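Local coordinates for uncharacterized protein (Bombyx mori, PDB 5AZ0) that probably catalyses the NADPH-dependent reduction of aldehydes and ketones to alcohols, as a TIM-barrel enzyme of the aldo-keto reductase family, at residues Ile62-Arg67 with Ser282-Asn287; Gln181-Leu186 with Val210-Ala215; Val191-Asn196 with Asn216-Val221. All blocks are in the same frame, centred on the assembly; numbering follows the deposited sequence.

Contact 1 of 3, residues Ile62-Arg67 with Ser282-Asn287; sequences IDIGYR and SRVLEN. With ACT (acetate ion), chain H; ACT (acetate ion), chain K.
Ile64 and Leu285 mark the closest approach of the two backbones, with their CA atoms 7.7 Å apart. Segment 62-67 is the C-terminal end of helix 51-64 and the turn after it, while 282-287 is helical. Gly65, with positive phi, is the C-prime residue of a Schellman motif that ends the first helix. The chain then turns, and Tyr66 reaches back to helix 281-287.

The phenol of Tyr66 carries the polar part of the contact. Its OH donates to Val284 O over 2.6 Å. The acceptor lies in the ring plane at the ring's edge, and the bond falls on a lone pair of the carbonyl. A water donates to the same OH and accepts from Asn287 ND2, which makes a second link to the helix. CE1 of Tyr66 lies close to CG1 of Val284, at 3.4 Å. Ile64 has its CD1 extended by chi2 (177°), and this atom meets Leu285 CD1 at 3.8 Å. These two side chains cross at about a right angle.

On the first segment, Arg67 NH1 bonds to the carbonyls of Ile62 and Tyr66. Its NE and NH2 grip both oxygens of an acetate, probably from the crystallisation liquor. Tyr22 of strand 22-23 touches both Tyr66 and Val284.

The contact joins the first helix of the barrel to a late one. The phenol hydroxyl has a carbonyl and a water as partners within a largely buried contact whose other direct side-chain pairs are mainly apolar, so its polarity is met there and the ring's tip is anchored.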
loop_
_atom_site.group_PDB
_atom_site.type_symbol
_atom_site.label_atom_id
_atom_site.label_comp_id
_atom_site.label_asym_id
_atom_site.label_seq_id
_atom_site.Cartn_x
_atom_site.Cartn_y
_atom_site.Cartn_z
ATOM N N ILE A 62 0.988 12.390 -12.293
ATOM C CA ILE A 62 -0.350 12.632 -12.865
ATOM C C ILE A 62 -0.304 13.101 -14.344
ATOM O O ILE A 62 -1.134 12.685 -15.168
ATOM C CB ILE A 62 -1.135 13.612 -11.947
ATOM C CG1 ILE A 62 -1.402 12.942 -10.577
ATOM C CG2 ILE A 62 -2.450 14.007 -12.568
ATOM C CD1 ILE A 62 -1.767 13.862 -9.424
ATOM N N ASP A 63 0.651 13.986 -14.673
ATOM C CA ASP A 63 0.825 14.465 -16.085
ATOM C C ASP A 63 1.094 13.309 -16.963
ATOM O O ASP A 63 0.459 13.209 -17.997
ATOM C CB ASP A 63 2.001 15.459 -16.260
ATOM C CG ASP A 63 1.773 16.791 -15.549
ATOM O OD1 ASP A 63 0.623 17.210 -15.436
ATOM O OD2 ASP A 63 2.716 17.399 -15.049
ATOM N N ILE A 64 1.989 12.381 -16.569
ATOM C CA ILE A 64 2.214 11.230 -17.527
ATOM C C ILE A 64 1.156 10.146 -17.569
ATOM O O ILE A 64 1.176 9.331 -18.510
ATOM C CB ILE A 64 3.603 10.558 -17.406
ATOM C CG1 ILE A 64 3.794 9.818 -16.071
ATOM C CG2 ILE A 64 4.700 11.623 -17.562
ATOM C CD1 ILE A 64 5.121 9.071 -15.951
ATOM N N GLY A 65 0.248 10.107 -16.572
ATOM C CA GLY A 65 -0.873 9.135 -16.580
ATOM C C GLY A 65 -1.127 8.270 -15.317
ATOM O O GLY A 65 -1.928 7.389 -15.351
ATOM N N TYR A 66 -0.473 8.540 -14.213
ATOM C CA TYR A 66 -0.809 7.869 -12.957
ATOM C C TYR A 66 -2.142 8.489 -12.466
ATOM O O TYR A 66 -2.370 9.716 -12.541
ATOM C CB TYR A 66 0.229 8.109 -11.912
ATOM C CG TYR A 66 1.510 7.305 -11.964
ATOM C CD1 TYR A 66 2.446 7.426 -13.015
ATOM C CD2 TYR A 66 1.862 6.484 -10.873
ATOM C CE1 TYR A 66 3.702 6.755 -12.941
ATOM C CE2 TYR A 66 3.039 5.805 -10.835
ATOM C CZ TYR A 66 3.989 5.937 -11.847
ATOM O OH TYR A 66 5.172 5.189 -11.669
ATOM N N ARG A 67 -3.014 7.621 -12.023
ATOM C CA ARG A 67 -4.287 7.981 -11.396
ATOM C C ARG A 67 -4.491 7.513 -9.955
ATOM O O ARG A 67 -5.325 8.100 -9.234
ATOM C CB ARG A 67 -5.363 7.428 -12.255
ATOM C CG ARG A 67 -5.365 7.977 -13.698
ATOM C CD ARG A 67 -5.613 9.499 -13.745
ATOM N NE ARG A 67 -5.527 10.047 -15.113
ATOM C CZ ARG A 67 -4.468 10.694 -15.605
ATOM N NH1 ARG A 67 -3.361 10.933 -14.891
ATOM N NH2 ARG A 67 -4.542 11.156 -16.840
ATOM N N SER A 282 12.310 10.241 -13.054
ATOM C CA SER A 282 12.712 9.197 -14.025
ATOM C C SER A 282 12.246 7.812 -13.483
ATOM O O SER A 282 11.812 6.992 -14.246
ATOM C CB SER A 282 14.221 9.225 -14.328
ATOM O OG SER A 282 14.941 9.436 -13.142
ATOM N N ARG A 283 12.343 7.592 -12.175
ATOM C CA ARG A 283 11.811 6.353 -11.557
ATOM C C ARG A 283 10.299 6.233 -11.688
ATOM O O ARG A 283 9.779 5.194 -12.096
ATOM C CB ARG A 283 12.303 6.254 -10.143
ATOM C CG ARG A 283 13.764 5.797 -10.137
ATOM C CD ARG A 283 14.375 6.045 -8.780
ATOM N NE ARG A 283 15.786 5.687 -8.669
ATOM C CZ ARG A 283 16.627 6.185 -7.754
ATOM N NH1 ARG A 283 16.242 7.104 -6.859
ATOM N NH2 ARG A 283 17.886 5.772 -7.737
ATOM N N VAL A 284 9.608 7.355 -11.526
ATOM C CA VAL A 284 8.179 7.397 -11.753
ATOM C C VAL A 284 7.882 6.924 -13.123
ATOM O O VAL A 284 7.009 6.096 -13.347
ATOM C CB VAL A 284 7.624 8.818 -11.569
ATOM C CG1 VAL A 284 6.192 8.939 -11.989
ATOM C CG2 VAL A 284 7.746 9.220 -10.129
ATOM N N LEU A 285 8.603 7.447 -14.086
ATOM C CA LEU A 285 8.340 7.049 -15.487
ATOM C C LEU A 285 8.672 5.563 -15.766
ATOM O O LEU A 285 7.951 4.836 -16.463
ATOM C CB LEU A 285 9.180 7.944 -16.422
ATOM C CG LEU A 285 9.089 7.635 -17.910
ATOM C CD1 LEU A 285 7.654 7.574 -18.365
ATOM C CD2 LEU A 285 9.946 8.630 -18.739
ATOM N N GLU A 286 9.834 5.185 -15.276
ATOM C CA GLU A 286 10.398 3.806 -15.434
ATOM C C GLU A 286 9.413 2.787 -14.798
ATOM O O GLU A 286 8.959 1.878 -15.494
ATOM C CB GLU A 286 11.781 3.769 -14.768
ATOM C CG GLU A 286 12.668 2.530 -14.973
ATOM C CD GLU A 286 13.768 2.364 -13.903
ATOM O OE1 GLU A 286 14.058 3.304 -13.149
ATOM O OE2 GLU A 286 14.367 1.276 -13.792
ATOM N N ASN A 287 8.976 3.046 -13.538
ATOM C CA ASN A 287 7.976 2.173 -12.855
ATOM C C ASN A 287 6.717 1.935 -13.623
ATOM O O ASN A 287 6.140 0.859 -13.484
ATOM C CB ASN A 287 7.659 2.659 -11.453
ATOM C CG ASN A 287 8.864 2.653 -10.584
ATOM O OD1 ASN A 287 9.823 1.996 -10.920
ATOM N ND2 ASN A 287 8.868 3.415 -9.510
HETATM C C ACT H . -8.029 10.044 -17.696
HETATM O O ACT H . -7.752 9.245 -16.734
HETATM O OXT ACT H . -7.328 11.048 -17.994
HETATM C CH3 ACT H . -9.253 9.819 -18.537
HETATM C C ACT K . 13.660 7.781 -4.679
HETATM O O ACT K . 13.873 6.749 -5.366
HETATM O OXT ACT K . 13.748 8.871 -5.225
HETATM C CH3 ACT K . 13.242 7.771 -3.230
HETATM O O HOH W 1 6.499 5.242 -9.484
#

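Contact 2 of 3, residues Gln181-Leu186 with Val210-Ala215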
loop_
_atom_site.group_PDB
_atom_site.type_symbol
_atom_site.label_atom_id
_atom_site.label_comp_id
_atom_site.label_asym_id
_atom_site.label_seq_id
_atom_site.Cartn_x
_atom_site.Cartn_y
_atom_site.Cartn_z
ATOM N N GLN A 181 -6.518 -13.820 9.993
ATOM C CA GLN A 181 -7.359 -12.558 10.134
ATOM C C GLN A 181 -8.289 -12.342 8.908
ATOM O O GLN A 181 -9.486 -12.050 9.042
ATOM C CB GLN A 181 -6.429 -11.381 10.339
ATOM C CG GLN A 181 -5.724 -11.466 11.707
ATOM C CD GLN A 181 -4.571 -10.530 11.831
ATOM O OE1 GLN A 181 -3.905 -10.226 10.846
ATOM N NE2 GLN A 181 -4.330 -10.037 13.051
ATOM N N MET A 182 -7.771 -12.641 7.723
ATOM C CA MET A 182 -8.611 -12.518 6.502
ATOM C C MET A 182 -9.762 -13.450 6.516
ATOM O O MET A 182 -10.949 -13.079 6.223
ATOM C CB MET A 182 -7.756 -12.729 5.259
ATOM C CG MET A 182 -6.768 -11.574 4.982
ATOM S SD MET A 182 -7.657 -9.993 4.625
ATOM C CE MET A 182 -8.907 -10.484 3.467
ATOM N N LYS A 183 -9.455 -14.692 6.902
ATOM C CA LYS A 183 -10.557 -15.702 6.987
ATOM C C LYS A 183 -11.671 -15.343 8.010
ATOM O O LYS A 183 -12.895 -15.430 7.746
ATOM C CB LYS A 183 -9.924 -17.087 7.244
ATOM C CG LYS A 183 -10.903 -18.170 7.589
ATOM C CD LYS A 183 -10.333 -19.589 7.466
ATOM C CE LYS A 183 -11.485 -20.624 7.525
ATOM N NZ LYS A 183 -11.050 -22.062 7.421
ATOM N N ARG A 184 -11.248 -14.959 9.201
ATOM C CA ARG A 184 -12.195 -14.569 10.244
ATOM C C ARG A 184 -12.968 -13.294 9.808
ATOM O O ARG A 184 -14.184 -13.161 9.975
ATOM C CB ARG A 184 -11.443 -14.284 11.557
ATOM C CG ARG A 184 -12.398 -14.082 12.743
ATOM C CD ARG A 184 -11.713 -14.414 14.071
ATOM N NE ARG A 184 -12.552 -13.911 15.180
ATOM C CZ ARG A 184 -12.597 -12.651 15.657
ATOM N NH1 ARG A 184 -11.887 -11.653 15.143
ATOM N NH2 ARG A 184 -13.408 -12.371 16.672
ATOM N N LEU A 185 -12.250 -12.361 9.198
ATOM C CA LEU A 185 -12.981 -11.133 8.679
ATOM C C LEU A 185 -14.025 -11.517 7.633
ATOM O O LEU A 185 -15.204 -11.135 7.695
ATOM C CB LEU A 185 -11.939 -10.106 8.167
ATOM C CG LEU A 185 -12.592 -8.878 7.530
ATOM C CD1 LEU A 185 -13.525 -8.213 8.514
ATOM C CD2 LEU A 185 -11.508 -7.928 7.071
ATOM N N LEU A 186 -13.612 -12.321 6.664
ATOM C CA LEU A 186 -14.517 -12.722 5.579
ATOM C C LEU A 186 -15.703 -13.579 6.049
ATOM O O LEU A 186 -16.806 -13.506 5.479
ATOM C CB LEU A 186 -13.740 -13.444 4.477
ATOM C CG LEU A 186 -12.842 -12.567 3.589
ATOM C CD1 LEU A 186 -11.942 -13.451 2.769
ATOM C CD2 LEU A 186 -13.708 -11.773 2.647
ATOM N N VAL A 210 -1.635 -14.555 -0.663
ATOM C CA VAL A 210 -2.094 -14.017 -1.951
ATOM C C VAL A 210 -3.142 -14.923 -2.574
ATOM O O VAL A 210 -4.176 -14.461 -3.023
ATOM C CB VAL A 210 -0.900 -13.787 -2.886
ATOM C CG1 VAL A 210 -1.323 -13.481 -4.329
ATOM C CG2 VAL A 210 -0.030 -12.667 -2.346
ATOM N N ASP A 211 -2.885 -16.230 -2.576
ATOM C CA ASP A 211 -3.798 -17.180 -3.164
ATOM C C ASP A 211 -5.103 -17.164 -2.430
ATOM O O ASP A 211 -6.145 -17.201 -3.031
ATOM C CB ASP A 211 -3.195 -18.634 -3.139
ATOM C CG ASP A 211 -2.034 -18.826 -4.126
ATOM O OD1 ASP A 211 -1.788 -17.983 -5.033
ATOM O OD2 ASP A 211 -1.315 -19.812 -3.966
ATOM N N TYR A 212 -5.035 -17.131 -1.115
ATOM C CA TYR A 212 -6.278 -17.081 -0.330
ATOM C C TYR A 212 -7.108 -15.810 -0.672
ATOM O O TYR A 212 -8.358 -15.845 -0.872
ATOM C CB TYR A 212 -5.972 -17.118 1.193
ATOM C CG TYR A 212 -7.254 -17.128 2.000
ATOM C CD1 TYR A 212 -8.042 -18.298 2.095
ATOM C CD2 TYR A 212 -7.730 -16.001 2.592
ATOM C CE1 TYR A 212 -9.237 -18.299 2.803
ATOM C CE2 TYR A 212 -8.942 -15.976 3.263
ATOM C CZ TYR A 212 -9.686 -17.112 3.370
ATOM O OH TYR A 212 -10.879 -17.036 4.059
ATOM N N CYS A 213 -6.430 -14.682 -0.713
ATOM C CA CYS A 213 -7.145 -13.386 -1.072
ATOM C C CYS A 213 -7.786 -13.454 -2.437
ATOM O O CYS A 213 -8.981 -13.174 -2.589
ATOM C CB CYS A 213 -6.190 -12.175 -0.927
ATOM S SG CYS A 213 -5.769 -11.779 0.848
ATOM N N GLN A 214 -6.992 -13.852 -3.422
ATOM C CA GLN A 214 -7.456 -13.939 -4.803
ATOM C C GLN A 214 -8.544 -14.968 -4.936
ATOM O O GLN A 214 -9.521 -14.677 -5.666
ATOM C CB GLN A 214 -6.305 -14.212 -5.761
ATOM C CG GLN A 214 -5.331 -13.012 -5.752
ATOM C CD GLN A 214 -4.179 -13.194 -6.707
ATOM O OE1 GLN A 214 -3.870 -14.308 -7.040
ATOM N NE2 GLN A 214 -3.558 -12.103 -7.165
ATOM N N ALA A 215 -8.467 -16.111 -4.191
ATOM C CA ALA A 215 -9.615 -17.074 -4.264
ATOM C C ALA A 215 -10.875 -16.487 -3.705
ATOM O O ALA A 215 -11.935 -16.967 -4.041
ATOM C CB ALA A 215 -9.335 -18.402 -3.522
#
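Tyr212 extends its phenol to helix 179-188, where it overlaps Met182, Lys183 and Leu186. Its CG stands anti to the backbone N (chi1 -178°), which starts the ring toward the neighbouring helix. The OH comes down on the backbone of Lys183, with Tyr212 OH 3.2 Å from Lys183 CA. Tyr212 OH is also 3.3 Å from Lys183 CB. The side chains of Lys183 and Tyr212 cross at about a right angle. The lysine chain is extended beyond CG, and its end leads away from the contact. Its aliphatic root, not its amine, therefore meets the tyrosine.

Leu186 and Tyr212 reach toward each other tip to tip, with Leu186 CD1 4.0 Å from Tyr212 CE2. Met182 CB lies 4.0 Å from Tyr212 CE2. All three neighbours meet the ring obliquely. Nearer the sheet, Met182 CG lies 4.3 Å from Cys213 SG. Both of these residues also touch Asn196 of strand 195-199.

The two short helical segments run nearly parallel, at 18°, and their axes come no closer than 11.0 Å. Across that spacing Tyr212 makes most of the contact. An alanine here would probably leave Lys183 and Leu186 without their main partner across the contact and open a gap between the helices.

The helices are successive outer helices of the TIM barrel. No hydrogen bond joins the two segments. Their cohesion is van der Waals contact, with Met182 CG and the Cys213 sulfur on the side of the sheet, and Leu186 CD1 and the aliphatic root of Lys183 around the phenol.

Contact 3 of 3, residues Val191-Asn196 with Asn216-Val221; sequences VPPAVN and NEVVVV
Val195 and Val219 are paired as parallel beta neighbours, with Asn196 and Val220 the next pair along. The tight part lies here. Val219 N donates to Ala194 O over 3.1 Å. Asn196 N donates to Val219 O over 3.0 Å with an N-H...O angle of 155°, and Asn196 O then accepts from Val221 N. Val219 O also receives a CA-H...O contact from Val195 CA.

The side chains fill in around this backbone. Val218 has CG1 anti to its backbone N (chi1 176°), and that methyl sits against the Val195-Asn196 peptide, 3.5 Å from Val195 C. Its other methyl, CG2, reaches Pro193 O at 3.6 Å. Val195 CB meets Val221 CG2 at 4.1 Å, and these two side chains cross obliquely.

The contact is looser at its start, where the segments diverge before the strands begin. There a water bridges the two segments, donating to Ala194 O over 2.6 Å and to Glu217 O. Ala194 O thus takes both the water and the amide of Val219. Glu217 has positive phi and is the C-prime residue of the Schellman motif that ends helix 207-215. Its side chain is exposed and leads away.

The pair belongs to the beta-alpha-beta unit of strand 195-199, helix 207-215 and strand 219-223, in the parallel sheet of the TIM barrel. Asn196 and Val220 face the helix layer, where both touch Cys213. Asn196 ND2 is held by Phe177 O. On the other face, Val195 packs on Leu133 and Leu135 of strand 133-136.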
loop_
_atom_site.group_PDB
_atom_site.type_symbol
_atom_site.label_atom_id
_atom_site.label_comp_id
_atom_site.label_asym_id
_atom_site.label_seq_id
_atom_site.Cartn_x
_atom_site.Cartn_y
_atom_site.Cartn_z
ATOM N N VAL A 191 -19.899 -6.570 4.601
ATOM C CA VAL A 191 -19.353 -6.146 3.285
ATOM C C VAL A 191 -17.917 -6.642 3.338
ATOM O O VAL A 191 -17.192 -6.308 4.281
ATOM C CB VAL A 191 -19.408 -4.628 3.109
ATOM C CG1 VAL A 191 -18.792 -4.220 1.796
ATOM C CG2 VAL A 191 -20.825 -4.099 3.203
ATOM N N PRO A 192 -17.466 -7.415 2.328
ATOM C CA PRO A 192 -16.086 -7.869 2.420
ATOM C C PRO A 192 -15.077 -6.780 2.093
ATOM O O PRO A 192 -15.410 -5.868 1.368
ATOM C CB PRO A 192 -16.021 -8.969 1.375
ATOM C CG PRO A 192 -16.945 -8.463 0.329
ATOM C CD PRO A 192 -18.061 -7.749 1.013
ATOM N N PRO A 193 -13.851 -6.902 2.596
ATOM C CA PRO A 193 -12.821 -6.004 2.176
ATOM C C PRO A 193 -12.574 -6.147 0.689
ATOM O O PRO A 193 -12.637 -7.280 0.138
ATOM C CB PRO A 193 -11.608 -6.488 2.915
ATOM C CG PRO A 193 -11.879 -7.981 3.166
ATOM C CD PRO A 193 -13.342 -7.992 3.449
ATOM N N ALA A 194 -12.250 -5.014 0.060
ATOM C CA ALA A 194 -11.925 -4.958 -1.325
ATOM C C ALA A 194 -10.487 -5.318 -1.561
ATOM O O ALA A 194 -10.151 -5.842 -2.620
ATOM C CB ALA A 194 -12.210 -3.552 -1.852
ATOM N N VAL A 195 -9.605 -4.905 -0.653
ATOM C CA VAL A 195 -8.237 -5.208 -0.807
ATOM C C VAL A 195 -7.650 -5.640 0.531
ATOM O O VAL A 195 -8.190 -5.329 1.579
ATOM C CB VAL A 195 -7.376 -4.000 -1.361
ATOM C CG1 VAL A 195 -7.982 -3.317 -2.583
ATOM C CG2 VAL A 195 -7.069 -3.008 -0.313
ATOM N N ASN A 196 -6.480 -6.253 0.457
ATOM C CA ASN A 196 -5.566 -6.452 1.587
ATOM C C ASN A 196 -4.297 -5.947 1.095
ATOM O O ASN A 196 -3.725 -6.475 0.098
ATOM C CB ASN A 196 -5.432 -7.939 1.980
ATOM C CG ASN A 196 -4.610 -8.164 3.261
ATOM O OD1 ASN A 196 -4.374 -7.253 4.038
ATOM N ND2 ASN A 196 -4.180 -9.404 3.471
ATOM N N ASN A 216 -10.771 -15.516 -2.779
ATOM C CA ASN A 216 -11.934 -14.865 -2.230
ATOM C C ASN A 216 -12.239 -13.507 -2.870
ATOM O O ASN A 216 -13.009 -12.716 -2.332
ATOM C CB ASN A 216 -11.763 -14.764 -0.755
ATOM C CG ASN A 216 -11.918 -16.127 -0.073
ATOM O OD1 ASN A 216 -13.022 -16.536 0.184
ATOM N ND2 ASN A 216 -10.848 -16.815 0.157
ATOM N N GLU A 217 -11.653 -13.263 -4.036
ATOM C CA GLU A 217 -11.859 -12.038 -4.802
ATOM C C GLU A 217 -11.468 -10.732 -4.116
ATOM O O GLU A 217 -11.927 -9.666 -4.502
ATOM C CB GLU A 217 -13.254 -11.897 -5.261
ATOM C CG GLU A 217 -14.008 -13.124 -5.740
ATOM C CD GLU A 217 -13.487 -13.730 -6.992
ATOM O OE1 GLU A 217 -12.509 -13.190 -7.602
ATOM O OE2 GLU A 217 -14.118 -14.737 -7.372
ATOM N N VAL A 218 -10.548 -10.823 -3.173
ATOM C CA VAL A 218 -9.916 -9.662 -2.569
ATOM C C VAL A 218 -8.660 -9.409 -3.359
ATOM O O VAL A 218 -7.882 -10.352 -3.629
ATOM C CB VAL A 218 -9.572 -9.951 -1.113
ATOM C CG1 VAL A 218 -8.814 -8.822 -0.448
ATOM C CG2 VAL A 218 -10.845 -10.351 -0.347
ATOM N N VAL A 219 -8.482 -8.164 -3.798
ATOM C CA VAL A 219 -7.273 -7.743 -4.518
ATOM C C VAL A 219 -6.144 -7.474 -3.542
ATOM O O VAL A 219 -6.333 -6.845 -2.481
ATOM C CB VAL A 219 -7.568 -6.522 -5.357
ATOM C CG1 VAL A 219 -6.286 -5.919 -5.951
ATOM C CG2 VAL A 219 -8.529 -6.932 -6.469
ATOM N N VAL A 220 -4.972 -7.980 -3.893
ATOM C CA VAL A 220 -3.799 -7.813 -3.124
ATOM C C VAL A 220 -3.014 -6.585 -3.623
ATOM O O VAL A 220 -2.797 -6.446 -4.833
ATOM C CB VAL A 220 -2.885 -9.040 -3.205
ATOM C CG1 VAL A 220 -1.600 -8.791 -2.443
ATOM C CG2 VAL A 220 -3.583 -10.221 -2.594
ATOM N N VAL A 221 -2.563 -5.751 -2.689
ATOM C CA VAL A 221 -1.856 -4.524 -3.031
ATOM C C VAL A 221 -0.578 -4.594 -2.305
ATOM O O VAL A 221 -0.588 -4.703 -1.098
ATOM C CB VAL A 221 -2.648 -3.245 -2.651
ATOM C CG1 VAL A 221 -1.769 -1.956 -2.795
ATOM C CG2 VAL A 221 -3.928 -3.159 -3.498
HETATM O O HOH W 2 -11.560 -6.988 -4.518
#

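From the N terminus, the chain first meets contact 1 at 62-67, the end of helix 51-64. That contact closes only at 282-287, a loop of more than 200 residues that brings the late helix 281-287 beside the first one. Contacts 2 and 3 are both nested inside it. Their segments alternate, 181-186, 191-196, 210-215 and 216-221, so the two loops cross. Contact 2 ties neighbouring helices and contact 3 ties the strands beneath them. They touch directly, as where Cys213 O meets Val218 N. Contacts 1 and 2 lie on opposite sides of the chain's centre, with centres about 31 Å apart.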